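Local coordinates for twitching motility protein PilT (Aquifex aeolicus, PDB 2EYU) that probably hydrolyses ATP to power retraction of type IV pili, the motor step behind twitching motility, at residues V17-H22 / M45-I49. The protein carries 1 engineered substitution. Numbering follows the deposited sequence.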
ATOM      1  N   VAL A  17       5.531  -5.173  -7.792  1.00 31.01           N
ATOM      2  CA  VAL A  17       5.304  -4.577  -6.470  1.00 23.13           C
ATOM      3  C   VAL A  17       6.607  -4.524  -5.690  1.00 22.73           C
ATOM      4  O   VAL A  17       6.936  -3.575  -4.974  1.00 35.19           O
ATOM      5  CB  VAL A  17       4.253  -5.370  -5.679  1.00 27.40           C
ATOM      6  CG1 VAL A  17       4.286  -4.981  -4.212  1.00 27.47           C
ATOM      7  CG2 VAL A  17       2.858  -5.161  -6.251  1.00 29.27           C
ATOM      8  N   LEU A  18       7.386  -5.595  -5.800  1.00 20.83           N
ATOM      9  CA  LEU A  18       8.710  -5.646  -5.175  1.00 17.85           C
ATOM     10  C   LEU A  18       9.698  -4.682  -5.813  1.00 25.26           C
ATOM     11  O   LEU A  18      10.703  -4.242  -5.237  1.00 39.18           O
ATOM     12  CB  LEU A  18       9.217  -7.091  -5.280  1.00 21.21           C
ATOM     13  CG  LEU A  18      10.049  -7.682  -4.149  1.00 24.24           C
ATOM     14  CD1 LEU A  18       9.435  -7.442  -2.781  1.00 21.00           C
ATOM     15  CD2 LEU A  18      10.249  -9.179  -4.383  1.00 25.67           C
ATOM     16  N   GLU A  19       9.495  -4.266  -7.062  1.00 26.86           N
ATOM     17  CA  GLU A  19      10.435  -3.289  -7.630  1.00 17.10           C
ATOM     18  C   GLU A  19      10.366  -1.957  -6.905  1.00 20.11           C
ATOM     19  O   GLU A  19      11.282  -1.138  -6.926  1.00 28.01           O
ATOM     20  CB  GLU A  19      10.061  -3.049  -9.086  1.00 30.22           C
ATOM     21  CG  GLU A  19      10.624  -4.021 -10.107  1.00 20.74           C
ATOM     22  CD  GLU A  19       9.964  -3.716 -11.451  1.00 20.88           C
ATOM     23  OE1 GLU A  19       9.671  -2.517 -11.663  1.00 39.06           O
ATOM     24  OE2 GLU A  19       9.747  -4.658 -12.235  1.00 29.34           O
ATOM     25  N   LEU A  20       9.202  -1.761  -6.277  1.00 19.17           N
ATOM     26  CA  LEU A  20       8.917  -0.568  -5.500  1.00 29.97           C
ATOM     27  C   LEU A  20       9.939  -0.428  -4.386  1.00 23.31           C
ATOM     28  O   LEU A  20      10.402   0.642  -3.999  1.00 19.89           O
ATOM     29  CB  LEU A  20       7.510  -0.609  -4.896  1.00 30.62           C
ATOM     30  CG  LEU A  20       6.323  -0.304  -5.817  1.00 24.44           C
ATOM     31  CD1 LEU A  20       6.448  -0.989  -7.159  1.00 47.68           C
ATOM     32  CD2 LEU A  20       5.022  -0.698  -5.123  1.00 30.58           C
ATOM     33  N   CYS A  21      10.343  -1.572  -3.827  1.00 19.63           N
ATOM     34  CA  CYS A  21      11.332  -1.487  -2.766  1.00 14.53           C
ATOM     35  C   CYS A  21      12.671  -0.952  -3.274  1.00 23.58           C
ATOM     36  O   CYS A  21      13.523  -0.613  -2.447  1.00 28.87           O
ATOM     37  CB  CYS A  21      11.595  -2.865  -2.165  1.00 17.99           C
ATOM     38  SG  CYS A  21      10.022  -3.575  -1.570  1.00 29.98           S
ATOM     39  N   HIS A  22      12.880  -0.930  -4.591  1.00 27.37           N
ATOM     40  CA  HIS A  22      14.143  -0.361  -5.072  1.00 21.81           C
ATOM     41  C   HIS A  22      14.011   1.137  -5.260  1.00 32.84           C
ATOM     42  O   HIS A  22      14.975   1.800  -5.659  1.00 43.39           O
ATOM     43  CB  HIS A  22      14.548  -1.072  -6.369  1.00 27.66           C
ATOM     44  CG  HIS A  22      15.129  -2.424  -6.052  1.00 22.67           C
ATOM     45  ND1 HIS A  22      14.659  -3.600  -6.572  1.00 24.23           N
ATOM     46  CD2 HIS A  22      16.164  -2.761  -5.252  1.00 30.66           C
ATOM     47  CE1 HIS A  22      15.373  -4.616  -6.110  1.00 32.41           C
ATOM     48  NE2 HIS A  22      16.301  -4.134  -5.300  1.00 40.33           N
HETATM   49  N   MSE A  45       7.756  -7.433   2.143  1.00 26.92           N
HETATM   50  CA  MSE A  45       8.456  -6.449   1.311  1.00 16.76           C
HETATM   51  C   MSE A  45       9.594  -5.806   2.070  1.00 15.61           C
HETATM   52  O   MSE A  45      10.704  -5.603   1.562  1.00 29.66           O
HETATM   53  CB  MSE A  45       7.540  -5.322   0.838  1.00 23.87           C
HETATM   54  CG  MSE A  45       6.390  -5.691  -0.063  1.00 25.80           C
HETATM   55 SE   MSE A  45       5.244  -4.205  -0.512  1.00 41.89          SE
HETATM   56  CE  MSE A  45       6.676  -3.304  -1.456  1.00 26.46           C
ATOM     57  N   ILE A  46       9.417  -5.436   3.335  1.00 19.17           N
ATOM     58  CA  ILE A  46      10.560  -4.917   4.078  1.00 19.23           C
ATOM     59  C   ILE A  46      11.619  -5.983   4.288  1.00 27.15           C
ATOM     60  O   ILE A  46      12.834  -5.773   4.223  1.00 13.81           O
ATOM     61  CB  ILE A  46      10.077  -4.364   5.435  1.00 22.42           C
ATOM     62  CG1 ILE A  46       9.234  -3.086   5.321  1.00 26.17           C
ATOM     63  CG2 ILE A  46      11.238  -4.162   6.396  1.00 27.69           C
ATOM     64  CD1 ILE A  46       8.649  -2.721   6.678  1.00 29.74           C
ATOM     65  N   ASP A  47      11.190  -7.221   4.565  1.00 23.91           N
ATOM     66  CA  ASP A  47      12.191  -8.258   4.796  1.00 27.74           C
ATOM     67  C   ASP A  47      13.009  -8.568   3.537  1.00 25.85           C
ATOM     68  O   ASP A  47      14.129  -9.039   3.712  1.00 24.82           O
ATOM     69  CB  ASP A  47      11.575  -9.566   5.304  1.00 40.63           C
ATOM     70  CG  ASP A  47      12.652 -10.485   5.862  1.00 43.77           C
ATOM     71  OD1 ASP A  47      12.787 -11.611   5.342  1.00 38.97           O
ATOM     72  OD2 ASP A  47      13.362 -10.071   6.802  1.00 53.27           O
ATOM     73  N   TYR A  48      12.472  -8.302   2.355  1.00 26.29           N
ATOM     74  CA  TYR A  48      13.207  -8.327   1.104  1.00 13.57           C
ATOM     75  C   TYR A  48      14.342  -7.315   1.172  1.00 18.78           C
ATOM     76  O   TYR A  48      15.485  -7.610   0.830  1.00 33.31           O
ATOM     77  CB  TYR A  48      12.344  -7.974  -0.112  1.00 22.23           C
ATOM     78  CG  TYR A  48      13.113  -7.837  -1.417  1.00 26.91           C
ATOM     79  CD1 TYR A  48      13.661  -8.911  -2.087  1.00 24.18           C
ATOM     80  CD2 TYR A  48      13.300  -6.577  -1.983  1.00 24.65           C
ATOM     81  CE1 TYR A  48      14.365  -8.773  -3.276  1.00 29.94           C
ATOM     82  CE2 TYR A  48      13.997  -6.423  -3.162  1.00 20.60           C
ATOM     83  CZ  TYR A  48      14.534  -7.517  -3.814  1.00 23.70           C
ATOM     84  OH  TYR A  48      15.218  -7.331  -4.987  1.00 29.16           O
ATOM     85  N   ILE A  49      13.953  -6.111   1.582  1.00 22.72           N
ATOM     86  CA  ILE A  49      14.947  -5.052   1.715  1.00 24.12           C
ATOM     87  C   ILE A  49      16.040  -5.554   2.645  1.00 26.32           C
ATOM     88  O   ILE A  49      17.195  -5.580   2.221  1.00 32.83           O
ATOM     89  CB  ILE A  49      14.309  -3.753   2.235  1.00 27.87           C
ATOM     90  CG1 ILE A  49      13.067  -3.304   1.463  1.00 29.96           C
ATOM     91  CG2 ILE A  49      15.344  -2.652   2.249  1.00 19.19           C
ATOM     92  CD1 ILE A  49      12.257  -2.216   2.139  1.00 32.99           C
TER
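C21 and selenomethionine M45 meet in the tightly packed part of this contact. The methyl CE of M45 sits 3.4 Å from SG of C21. The same methyl lies 3.5 Å from the backbone O of V17. A bend at the end of the M45 chain turns CE towards both atoms. SE rests against CG1 of V17 at 3.9 Å, and the two side chains cross at about a right angle. Beside this, CB of C21 packs on CG1 of I49. F8 touches both V17 and M45, and F127 of strand 125-130 lies against M45 and I49, so this side is buried.

The contact joins the short helix 16-19 and the turn after it to helix 38-52. The latter follows a Walker A-like P-loop, as expected of the P-loop NTPase fold of secretion ATPases. The join is mainly apolar.

The side nearer solvent is built round the ring of Y48. L18 lies over one face, with CG 4.1 Å from the ring centroid and only 11° off the ring normal, a CH-pi contact. Y48 CG is anti to the backbone N (chi1 173°), which carries the ring out from its helix to L18. CB of C21 approaches the ring edge at CD2, 4.1 Å away. H22 is exposed, and its CE1 lies at the edge of the Y48 ring, 2.9 Å from OH of Y48. NE2 of H22 stands 3.4 Å from the same OH. The two ring planes stand at 82°, with centroids 5.5 Å apart. With an alanine here in place of Y48 the ring is gone, and L18 would probably lose the face it packs on while H22 is likely to be freer to turn.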